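Local coordinates for glutathione S-transferase family protein (Populus trichocarpa, PDB 5F06), which probably conjugates glutathione to electrophilic halide compounds, as a Phi-class glutathione transferase, and binds glutathione, at residues Val1-Gly6 / Ala55-Asp60; Val16-His21 / Pro202-Val207; Tyr82-His87 / Tyr162-Leu167. One frame throughout, in Å; residues are numbered along the deposited sequence. Where two conformers were deposited one is given.

Contact 1 of 3, residues Val1-Gly6 / Ala55-Asp60; sequences VLKLYG and ALEEDD
The hydroxyl of Y5 donates a hydrogen bond to the carboxylate of E57, with OH 2.6 Å from OE1. The oxygen is met from above the carboxylate plane, 46° out of it, and ring and carboxylate planes stand nearly perpendicular. Next to this bond CB and CG of E57 touch the ring at CE1, CG at 3.8 Å. Y5 and E57 are two residues apart in register and share a sheet face with K3 and A55; there K47 adds a cation-pi contact to the Y5 ring.

The backbones run antiparallel. K3 and E57 form one hydrogen-bonded pair, with E57 N 2.9 Å from K3 O, and Y5 and A55 form the next, with Y5 N 2.8 Å from A55 O. Between them L4 faces L56 as a non-hydrogen-bonded pair. A chi2 of 79° turns CD1 of L56 to 3.4 Å from K3 O. On this same face L2 CD2 lies 4.2 Å from L56 CD2. The L2 and E58 side chains lie side by side, pointing the same way, with L2 CD2 touching CG and OE2 of E58, whose carboxylate is held by K76 and Y72. At the N terminus a water bridges V1 O and D59 N.

Strand 2-6 lies between strands 28-31 and 55-58, and its leucines turn to helix 11-22: this is the mixed sheet of the thioredoxin-like N-terminal domain of glutathione transferases.

Contact 2 of 3, residues Val16-His21 / Pro202-Val207; sequences VLTCLH and PAFKKV
Helix 11-22 of the thioredoxin-like domain meets helix 202-210, near the C-terminal end of the chain, in a buried helix-helix contact of the glutathione transferase fold. The short segments approach to 8.3 Å between axes, their directions 137° apart. Where they meet, A203 CB sits 3.9 Å from H21 CB, and V207 CG2 touches L17, T18 and H21. That methyl lies 3.9 Å from L17 CB and 3.7 Å from T18 N.

Polar contact is slight. T18 was modelled in two conformers; in the one given, OG1 is anti to the backbone N (chi1 -177°) and makes at most a weak, doubtful hydrogen bond to A203 O. In that conformer OG1 also comes near the edge of the F204 ring, with which Y174 packs edge-to-face.

The H21 imidazole meets two residues of the other helix, one at its edge and one over a face, and also meets the ring of F27. V207 CG2 touches it at the edge, 3.6 Å from CD2. The extended chain of K206 crosses it at about a right angle and makes a CH-pi contact, placing CD over one face, offset toward the rim, 4.0 Å from the centroid of the H21 ring.

Contact 3 of 3, residues Tyr82-His87 / Tyr162-Leu167; sequences YDLIRH and YSLADL
Two hydrogen bonds join the loop 82-87 to the start of helix 164-167. Y82 OH donates to Y162 O at 2.6 Å, and L164 N donates to L84 O at 3.0 Å with an N-H...O angle of 156°. A water donates to Y82 OH and accepts from Y162 N, so the phenol oxygen reaches both backbone polar groups of Y162, one directly and one through water. CG of Y82 lies anti to its backbone N (chi1 -173°), and Y162 O lies in the plane of the Y82 ring, at its edge.

The two tyrosines also form an offset edge-to-face pair, the edge of Y162 directed at the face of Y82, with planes 64° apart. R201 makes cation-pi contacts with both rings.

The apolar contacts centre on L84. Its CD2 lies 4.0 Å from Y162 CE2 and 4.1 Å from L167 CD1. Alongside, I85 CG2 packs on L164 CD2 at 4.0 Å.

Each segment is braced within itself. S163 and D166 make a capping box: S163 OG accepts from A165 N, and D166 OD2 takes the N-H of S163 on its anti lone pair. In the loop, D83 OD1 accepts from H87 N, while R86 NH1 bonds to D83 O and R86 NE pairs with E92.

A phenylalanine at Y82 would probably leave Y162 O without this donor and the water without the acceptor it donates to.

The chemistry implies that the loop fits against a helix start that carries its own capping box, through carbonyl-directed bonds, with leucine and tyrosine side chains packed beside these bonds.

How the contacts relate
From the N terminus, strand 2-6 pairs with strand 55-58 in contact 1, closing a loop within the thioredoxin-like domain. Helix 11-22 starts inside that loop, and contact 2 joins it to helix 202-210 near the other end of the chain, so the two closures cross. Contact 3 opens after contact 1 has closed: it ties the loop between helices 66-76 and 90-120 to helix 164-167, and is nested inside contact 2. Helix 11-22 links all three. L4 packs on V16, L17 and L20 on the sheet side, while T18 and C19 meet L167 and C19 meets L84. Contacts 1 and 3 do not touch.

Contact 1 of 3, residues Val1-Gly6 / Ala55-Asp60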
loop_
_atom_site.group_PDB
_atom_site.type_symbol
_atom_site.label_atom_id
_atom_site.label_comp_id
_atom_site.label_asym_id
_atom_site.label_seq_id
_atom_site.Cartn_x
_atom_site.Cartn_y
_atom_site.Cartn_z
ATOM N N VAL A 1 -20.811 14.127 10.809
ATOM C CA VAL A 1 -21.103 12.706 10.643
ATOM C C VAL A 1 -20.108 12.060 9.688
ATOM O O VAL A 1 -19.749 12.641 8.664
ATOM C CB VAL A 1 -22.537 12.474 10.106
ATOM C CG1 VAL A 1 -22.828 10.976 9.939
ATOM C CG2 VAL A 1 -23.563 13.110 11.019
ATOM N N LEU A 2 -19.666 10.856 10.032
ATOM C CA LEU A 2 -18.839 10.063 9.138
ATOM C C LEU A 2 -19.729 9.439 8.081
ATOM O O LEU A 2 -20.469 8.502 8.371
ATOM C CB LEU A 2 -18.089 8.972 9.899
ATOM C CG LEU A 2 -16.998 9.438 10.858
ATOM C CD1 LEU A 2 -16.588 8.287 11.759
ATOM C CD2 LEU A 2 -15.795 9.972 10.092
ATOM N N LYS A 3 -19.665 9.975 6.866
ATOM C CA LYS A 3 -20.489 9.487 5.771
ATOM C C LYS A 3 -19.656 8.675 4.792
ATOM O O LYS A 3 -18.779 9.207 4.110
ATOM C CB LYS A 3 -21.170 10.653 5.061
ATOM C CG LYS A 3 -22.124 11.423 5.966
ATOM C CD LYS A 3 -22.563 12.747 5.360
ATOM C CE LYS A 3 -23.126 12.566 3.968
ATOM N NZ LYS A 3 -24.258 11.605 3.933
ATOM N N LEU A 4 -19.945 7.379 4.742
ATOM C CA LEU A 4 -19.216 6.432 3.911
ATOM C C LEU A 4 -20.018 6.108 2.664
ATOM O O LEU A 4 -21.137 5.614 2.756
ATOM C CB LEU A 4 -18.923 5.159 4.700
ATOM C CG LEU A 4 -18.117 4.052 4.017
ATOM C CD1 LEU A 4 -16.725 4.548 3.671
ATOM C CD2 LEU A 4 -18.047 2.822 4.914
ATOM N N TYR A 5 -19.440 6.403 1.502
ATOM C CA TYR A 5 -20.092 6.143 0.225
ATOM C C TYR A 5 -19.599 4.832 -0.376
ATOM O O TYR A 5 -18.427 4.694 -0.713
ATOM C CB TYR A 5 -19.843 7.297 -0.743
ATOM C CG TYR A 5 -20.445 8.597 -0.275
ATOM C CD1 TYR A 5 -19.794 9.391 0.662
ATOM C CD2 TYR A 5 -21.676 9.025 -0.755
ATOM C CE1 TYR A 5 -20.350 10.582 1.099
ATOM C CE2 TYR A 5 -22.238 10.214 -0.324
ATOM C CZ TYR A 5 -21.574 10.985 0.605
ATOM O OH TYR A 5 -22.134 12.167 1.032
ATOM N N GLY A 6 -20.497 3.866 -0.510
ATOM C CA GLY A 6 -20.116 2.572 -1.044
ATOM C C GLY A 6 -21.266 1.589 -1.072
ATOM O O GLY A 6 -22.418 1.976 -1.259
ATOM N N ALA A 55 -15.662 6.116 -0.725
ATOM C CA ALA A 55 -15.195 7.440 -0.365
ATOM C C ALA A 55 -15.773 7.798 0.997
ATOM O O ALA A 55 -16.778 7.221 1.425
ATOM C CB ALA A 55 -15.603 8.462 -1.402
ATOM N N LEU A 56 -15.132 8.745 1.671
ATOM C CA LEU A 56 -15.596 9.234 2.961
ATOM C C LEU A 56 -15.736 10.750 2.937
ATOM O O LEU A 56 -14.808 11.451 2.542
ATOM C CB LEU A 56 -14.633 8.828 4.078
ATOM C CG LEU A 56 -15.051 9.217 5.501
ATOM C CD1 LEU A 56 -16.091 8.257 6.036
ATOM C CD2 LEU A 56 -13.854 9.263 6.426
ATOM N N GLU A 57 -16.903 11.243 3.342
ATOM C CA GLU A 57 -17.089 12.664 3.618
ATOM C C GLU A 57 -17.259 12.850 5.118
ATOM O O GLU A 57 -18.153 12.266 5.731
ATOM C CB GLU A 57 -18.301 13.241 2.869
ATOM C CG GLU A 57 -18.052 13.542 1.392
ATOM C CD GLU A 57 -19.242 14.209 0.717
ATOM O OE1 GLU A 57 -20.379 14.034 1.216
ATOM O OE2 GLU A 57 -19.043 14.913 -0.305
ATOM N N GLU A 58 -16.374 13.648 5.703
ATOM C CA GLU A 58 -16.488 14.044 7.098
ATOM C C GLU A 58 -16.424 15.558 7.153
ATOM O O GLU A 58 -15.339 16.142 7.111
ATOM C CB GLU A 58 -15.376 13.423 7.940
ATOM C CG GLU A 58 -15.512 13.693 9.427
ATOM C CD GLU A 58 -14.208 13.526 10.176
ATOM O OE1 GLU A 58 -13.157 13.943 9.649
ATOM O OE2 GLU A 58 -14.231 12.981 11.302
ATOM N N ASP A 59 -17.595 16.183 7.233
ATOM C CA ASP A 59 -17.713 17.629 7.118
ATOM C C ASP A 59 -17.038 18.100 5.823
ATOM O O ASP A 59 -17.429 17.669 4.738
ATOM C CB ASP A 59 -17.119 18.303 8.354
ATOM C CG ASP A 59 -17.766 17.819 9.641
ATOM O OD1 ASP A 59 -19.016 17.780 9.705
ATOM O OD2 ASP A 59 -17.028 17.460 10.580
ATOM N N ASP A 60 -16.027 18.959 5.926
ATOM C CA ASP A 60 -15.367 19.500 4.734
ATOM C C ASP A 60 -14.205 18.629 4.241
ATOM O O ASP A 60 -13.552 18.958 3.246
ATOM C CB ASP A 60 -14.868 20.920 5.014
ATOM C CG ASP A 60 -16.002 21.894 5.284
ATOM O OD1 ASP A 60 -17.165 21.557 4.971
ATOM O OD2 ASP A 60 -15.733 23.000 5.802
HETATM O O HOH W 1 -20.029 14.538 6.655
HETATM O O HOH W 2 -21.510 15.784 8.590
#

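Contact 2 of 3, residues Val16-His21 / Pro202-Val207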
loop_
_atom_site.group_PDB
_atom_site.type_symbol
_atom_site.label_atom_id
_atom_site.label_comp_id
_atom_site.label_asym_id
_atom_site.label_seq_id
_atom_site.Cartn_x
_atom_site.Cartn_y
_atom_site.Cartn_z
ATOM N N VAL A 16 -13.643 -0.832 5.420
ATOM C CA VAL A 16 -13.896 0.332 6.264
ATOM C C VAL A 16 -14.963 0.016 7.312
ATOM O O VAL A 16 -14.811 0.356 8.492
ATOM C CB VAL A 16 -14.341 1.553 5.428
ATOM C CG1 VAL A 16 -14.588 2.762 6.326
ATOM C CG2 VAL A 16 -13.305 1.885 4.374
ATOM N N LEU A 17 -16.039 -0.640 6.886
ATOM C CA LEU A 17 -17.145 -0.928 7.788
ATOM C C LEU A 17 -16.680 -1.666 9.039
ATOM O O LEU A 17 -17.080 -1.321 10.149
ATOM C CB LEU A 17 -18.222 -1.739 7.072
ATOM C CG LEU A 17 -19.064 -0.959 6.061
ATOM C CD1 LEU A 17 -19.966 -1.895 5.297
ATOM C CD2 LEU A 17 -19.889 0.118 6.756
ATOM N N THR A 18 -15.826 -2.672 8.875
ATOM C CA THR A 18 -15.373 -3.438 10.027
ATOM C C THR A 18 -14.507 -2.561 10.933
ATOM O O THR A 18 -14.576 -2.674 12.160
ATOM C CB THR A 18 -14.602 -4.714 9.607
ATOM O OG1 THR A 18 -14.242 -5.466 10.774
ATOM C CG2 THR A 18 -13.355 -4.374 8.816
ATOM N N CYS A 19 -13.716 -1.671 10.337
ATOM C CA CYS A 19 -12.915 -0.732 11.119
ATOM C C CYS A 19 -13.813 0.199 11.937
ATOM O O CYS A 19 -13.573 0.415 13.127
ATOM C CB CYS A 19 -11.995 0.091 10.213
ATOM S SG CYS A 19 -10.979 1.317 11.106
ATOM N N LEU A 20 -14.848 0.742 11.301
ATOM C CA LEU A 20 -15.809 1.597 11.996
ATOM C C LEU A 20 -16.427 0.884 13.205
ATOM O O LEU A 20 -16.582 1.487 14.268
ATOM C CB LEU A 20 -16.905 2.061 11.032
ATOM C CG LEU A 20 -16.470 3.099 9.992
ATOM C CD1 LEU A 20 -17.440 3.158 8.815
ATOM C CD2 LEU A 20 -16.347 4.470 10.638
ATOM N N HIS A 21 -16.765 -0.395 13.056
ATOM C CA HIS A 21 -17.371 -1.152 14.153
ATOM C C HIS A 21 -16.372 -1.470 15.258
ATOM O O HIS A 21 -16.723 -1.426 16.442
ATOM C CB HIS A 21 -17.994 -2.452 13.635
ATOM C CG HIS A 21 -19.191 -2.237 12.766
ATOM N ND1 HIS A 21 -20.229 -1.404 13.127
ATOM C CD2 HIS A 21 -19.521 -2.749 11.558
ATOM C CE1 HIS A 21 -21.146 -1.412 12.176
ATOM N NE2 HIS A 21 -20.741 -2.220 11.212
ATOM N N PRO A 202 -16.832 -9.965 16.577
ATOM C CA PRO A 202 -18.145 -9.324 16.444
ATOM C C PRO A 202 -18.175 -8.216 15.397
ATOM O O PRO A 202 -19.160 -8.092 14.668
ATOM C CB PRO A 202 -18.398 -8.754 17.842
ATOM C CG PRO A 202 -17.640 -9.644 18.752
ATOM C CD PRO A 202 -16.411 -10.053 17.990
ATOM N N ALA A 203 -17.098 -7.439 15.317
ATOM C CA ALA A 203 -17.039 -6.295 14.417
ATOM C C ALA A 203 -17.053 -6.702 12.945
ATOM O O ALA A 203 -17.418 -5.897 12.091
ATOM C CB ALA A 203 -15.802 -5.463 14.714
ATOM N N PHE A 204 -16.655 -7.937 12.639
ATOM C CA PHE A 204 -16.694 -8.399 11.252
ATOM C C PHE A 204 -17.952 -9.203 10.970
ATOM O O PHE A 204 -18.422 -9.244 9.832
ATOM C CB PHE A 204 -15.471 -9.246 10.891
ATOM C CG PHE A 204 -15.472 -9.699 9.456
ATOM C CD1 PHE A 204 -15.270 -8.785 8.432
ATOM C CD2 PHE A 204 -15.708 -11.023 9.128
ATOM C CE1 PHE A 204 -15.290 -9.186 7.110
ATOM C CE2 PHE A 204 -15.729 -11.430 7.807
ATOM C CZ PHE A 204 -15.520 -10.508 6.798
ATOM N N LYS A 205 -18.493 -9.851 11.997
ATOM C CA LYS A 205 -19.669 -10.689 11.805
ATOM C C LYS A 205 -20.845 -9.847 11.327
ATOM O O LYS A 205 -21.657 -10.307 10.529
ATOM C CB LYS A 205 -20.031 -11.436 13.093
ATOM C CG LYS A 205 -19.126 -12.633 13.382
ATOM C CD LYS A 205 -19.868 -13.778 14.072
ATOM C CE LYS A 205 -19.647 -13.791 15.580
ATOM N NZ LYS A 205 -20.032 -12.516 16.243
ATOM N N LYS A 206 -20.924 -8.609 11.802
ATOM C CA LYS A 206 -21.984 -7.704 11.376
ATOM C C LYS A 206 -21.786 -7.310 9.913
ATOM O O LYS A 206 -22.749 -7.115 9.175
ATOM C CB LYS A 206 -22.020 -6.459 12.263
ATOM C CG LYS A 206 -23.233 -5.575 12.021
ATOM C CD LYS A 206 -23.244 -4.361 12.937
ATOM C CE LYS A 206 -24.490 -3.517 12.712
ATOM N NZ LYS A 206 -24.501 -2.291 13.557
ATOM N N VAL A 207 -20.528 -7.206 9.501
ATOM C CA VAL A 207 -20.185 -6.815 8.139
ATOM C C VAL A 207 -20.317 -8.001 7.185
ATOM O O VAL A 207 -20.675 -7.831 6.018
ATOM C CB VAL A 207 -18.744 -6.247 8.074
ATOM C CG1 VAL A 207 -18.387 -5.812 6.659
ATOM C CG2 VAL A 207 -18.595 -5.079 9.033
#

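Contact 3 of 3, residues Tyr82-His87 / Tyr162-Leu167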
loop_
_atom_site.group_PDB
_atom_site.type_symbol
_atom_site.label_atom_id
_atom_site.label_comp_id
_atom_site.label_asym_id
_atom_site.label_seq_id
_atom_site.Cartn_x
_atom_site.Cartn_y
_atom_site.Cartn_z
ATOM N N TYR A 82 -11.573 -0.389 19.938
ATOM C CA TYR A 82 -10.390 -1.235 19.933
ATOM C C TYR A 82 -9.129 -0.487 19.496
ATOM O O TYR A 82 -9.167 0.384 18.632
ATOM C CB TYR A 82 -10.587 -2.454 19.030
ATOM C CG TYR A 82 -9.426 -3.401 19.157
ATOM C CD1 TYR A 82 -9.375 -4.328 20.187
ATOM C CD2 TYR A 82 -8.355 -3.336 18.277
ATOM C CE1 TYR A 82 -8.300 -5.181 20.324
ATOM C CE2 TYR A 82 -7.278 -4.181 18.408
ATOM C CZ TYR A 82 -7.253 -5.101 19.433
ATOM O OH TYR A 82 -6.176 -5.947 19.564
ATOM N N ASP A 83 -8.009 -0.871 20.101
ATOM C CA ASP A 83 -6.704 -0.269 19.841
ATOM C C ASP A 83 -6.059 -0.855 18.579
ATOM O O ASP A 83 -5.202 -1.738 18.664
ATOM C CB ASP A 83 -5.804 -0.486 21.061
ATOM C CG ASP A 83 -4.454 0.188 20.930
ATOM O OD1 ASP A 83 -4.272 1.015 20.012
ATOM O OD2 ASP A 83 -3.579 -0.109 21.769
ATOM N N LEU A 84 -6.469 -0.350 17.416
ATOM C CA LEU A 84 -6.094 -0.955 16.136
ATOM C C LEU A 84 -4.661 -0.657 15.686
ATOM O O LEU A 84 -4.050 -1.489 15.014
ATOM C CB LEU A 84 -7.056 -0.500 15.031
ATOM C CG LEU A 84 -8.449 -1.130 15.001
ATOM C CD1 LEU A 84 -9.333 -0.423 13.986
ATOM C CD2 LEU A 84 -8.359 -2.619 14.676
ATOM N N ILE A 85 -4.132 0.520 16.030
ATOM C CA ILE A 85 -2.789 0.899 15.580
ATOM C C ILE A 85 -1.805 1.103 16.736
ATOM O O ILE A 85 -0.680 1.556 16.527
ATOM C CB ILE A 85 -2.830 2.172 14.702
ATOM C CG1 ILE A 85 -3.420 3.361 15.467
ATOM C CG2 ILE A 85 -3.631 1.891 13.427
ATOM C CD1 ILE A 85 -3.249 4.692 14.748
ATOM N N ARG A 86 -2.234 0.746 17.945
ATOM C CA ARG A 86 -1.344 0.615 19.103
ATOM C C ARG A 86 -0.755 1.962 19.540
ATOM O O ARG A 86 0.459 2.166 19.527
ATOM C CB ARG A 86 -0.228 -0.389 18.790
ATOM C CG ARG A 86 -0.705 -1.643 18.048
ATOM C CD ARG A 86 -1.913 -2.299 18.715
ATOM N NE ARG A 86 -1.590 -2.888 20.007
ATOM C CZ ARG A 86 -2.482 -3.463 20.808
ATOM N NH1 ARG A 86 -3.761 -3.525 20.454
ATOM N NH2 ARG A 86 -2.098 -3.981 21.963
ATOM N N HIS A 87 -1.634 2.864 19.965
ATOM C CA HIS A 87 -1.262 4.253 20.243
ATOM C C HIS A 87 -0.470 4.475 21.537
ATOM O O HIS A 87 -0.095 5.610 21.836
ATOM C CB HIS A 87 -2.524 5.122 20.283
ATOM C CG HIS A 87 -3.413 4.845 21.455
ATOM N ND1 HIS A 87 -4.335 3.822 21.463
ATOM C CD2 HIS A 87 -3.522 5.459 22.656
ATOM C CE1 HIS A 87 -4.973 3.815 22.620
ATOM N NE2 HIS A 87 -4.498 4.799 23.363
ATOM N N TYR A 162 -4.540 -8.355 18.064
ATOM C CA TYR A 162 -5.236 -8.010 16.834
ATOM C C TYR A 162 -4.898 -6.567 16.464
ATOM O O TYR A 162 -4.783 -5.713 17.344
ATOM C CB TYR A 162 -6.741 -8.191 17.010
ATOM C CG TYR A 162 -7.562 -7.937 15.767
ATOM C CD1 TYR A 162 -7.548 -8.832 14.706
ATOM C CD2 TYR A 162 -8.370 -6.813 15.664
ATOM C CE1 TYR A 162 -8.307 -8.611 13.577
ATOM C CE2 TYR A 162 -9.132 -6.582 14.535
ATOM C CZ TYR A 162 -9.100 -7.482 13.497
ATOM O OH TYR A 162 -9.864 -7.251 12.376
ATOM N N SER A 163 -4.720 -6.299 15.174
ATOM C CA SER A 163 -4.418 -4.942 14.722
ATOM C C SER A 163 -4.992 -4.637 13.340
ATOM O O SER A 163 -5.615 -5.488 12.705
ATOM C CB SER A 163 -2.907 -4.718 14.701
ATOM O OG SER A 163 -2.338 -5.225 13.508
ATOM N N LEU A 164 -4.771 -3.408 12.889
ATOM C CA LEU A 164 -5.212 -2.967 11.571
ATOM C C LEU A 164 -4.636 -3.854 10.466
ATOM O O LEU A 164 -5.260 -4.039 9.420
ATOM C CB LEU A 164 -4.807 -1.509 11.343
ATOM C CG LEU A 164 -5.388 -0.845 10.094
ATOM C CD1 LEU A 164 -6.898 -0.666 10.220
ATOM C CD2 LEU A 164 -4.697 0.490 9.855
ATOM N N ALA A 165 -3.445 -4.401 10.708
ATOM C CA ALA A 165 -2.797 -5.300 9.757
ATOM C C ALA A 165 -3.680 -6.504 9.445
ATOM O O ALA A 165 -3.916 -6.818 8.280
ATOM C CB ALA A 165 -1.444 -5.760 10.293
ATOM N N ASP A 166 -4.165 -7.177 10.485
ATOM C CA ASP A 166 -5.045 -8.325 10.295
ATOM C C ASP A 166 -6.354 -7.898 9.641
ATOM O O ASP A 166 -6.821 -8.530 8.692
ATOM C CB ASP A 166 -5.330 -9.010 11.630
ATOM C CG ASP A 166 -4.078 -9.243 12.443
ATOM O OD1 ASP A 166 -3.390 -10.262 12.212
ATOM O OD2 ASP A 166 -3.786 -8.395 13.316
ATOM N N LEU A 167 -6.931 -6.818 10.160
ATOM C CA LEU A 167 -8.223 -6.319 9.701
ATOM C C LEU A 167 -8.278 -6.143 8.188
ATOM O O LEU A 167 -9.267 -6.514 7.545
ATOM C CB LEU A 167 -8.544 -4.987 10.389
ATOM C CG LEU A 167 -9.916 -4.376 10.081
ATOM C CD1 LEU A 167 -10.440 -3.613 11.286
ATOM C CD2 LEU A 167 -9.886 -3.462 8.852
HETATM O O HOH W 3 -5.939 -8.806 20.563
#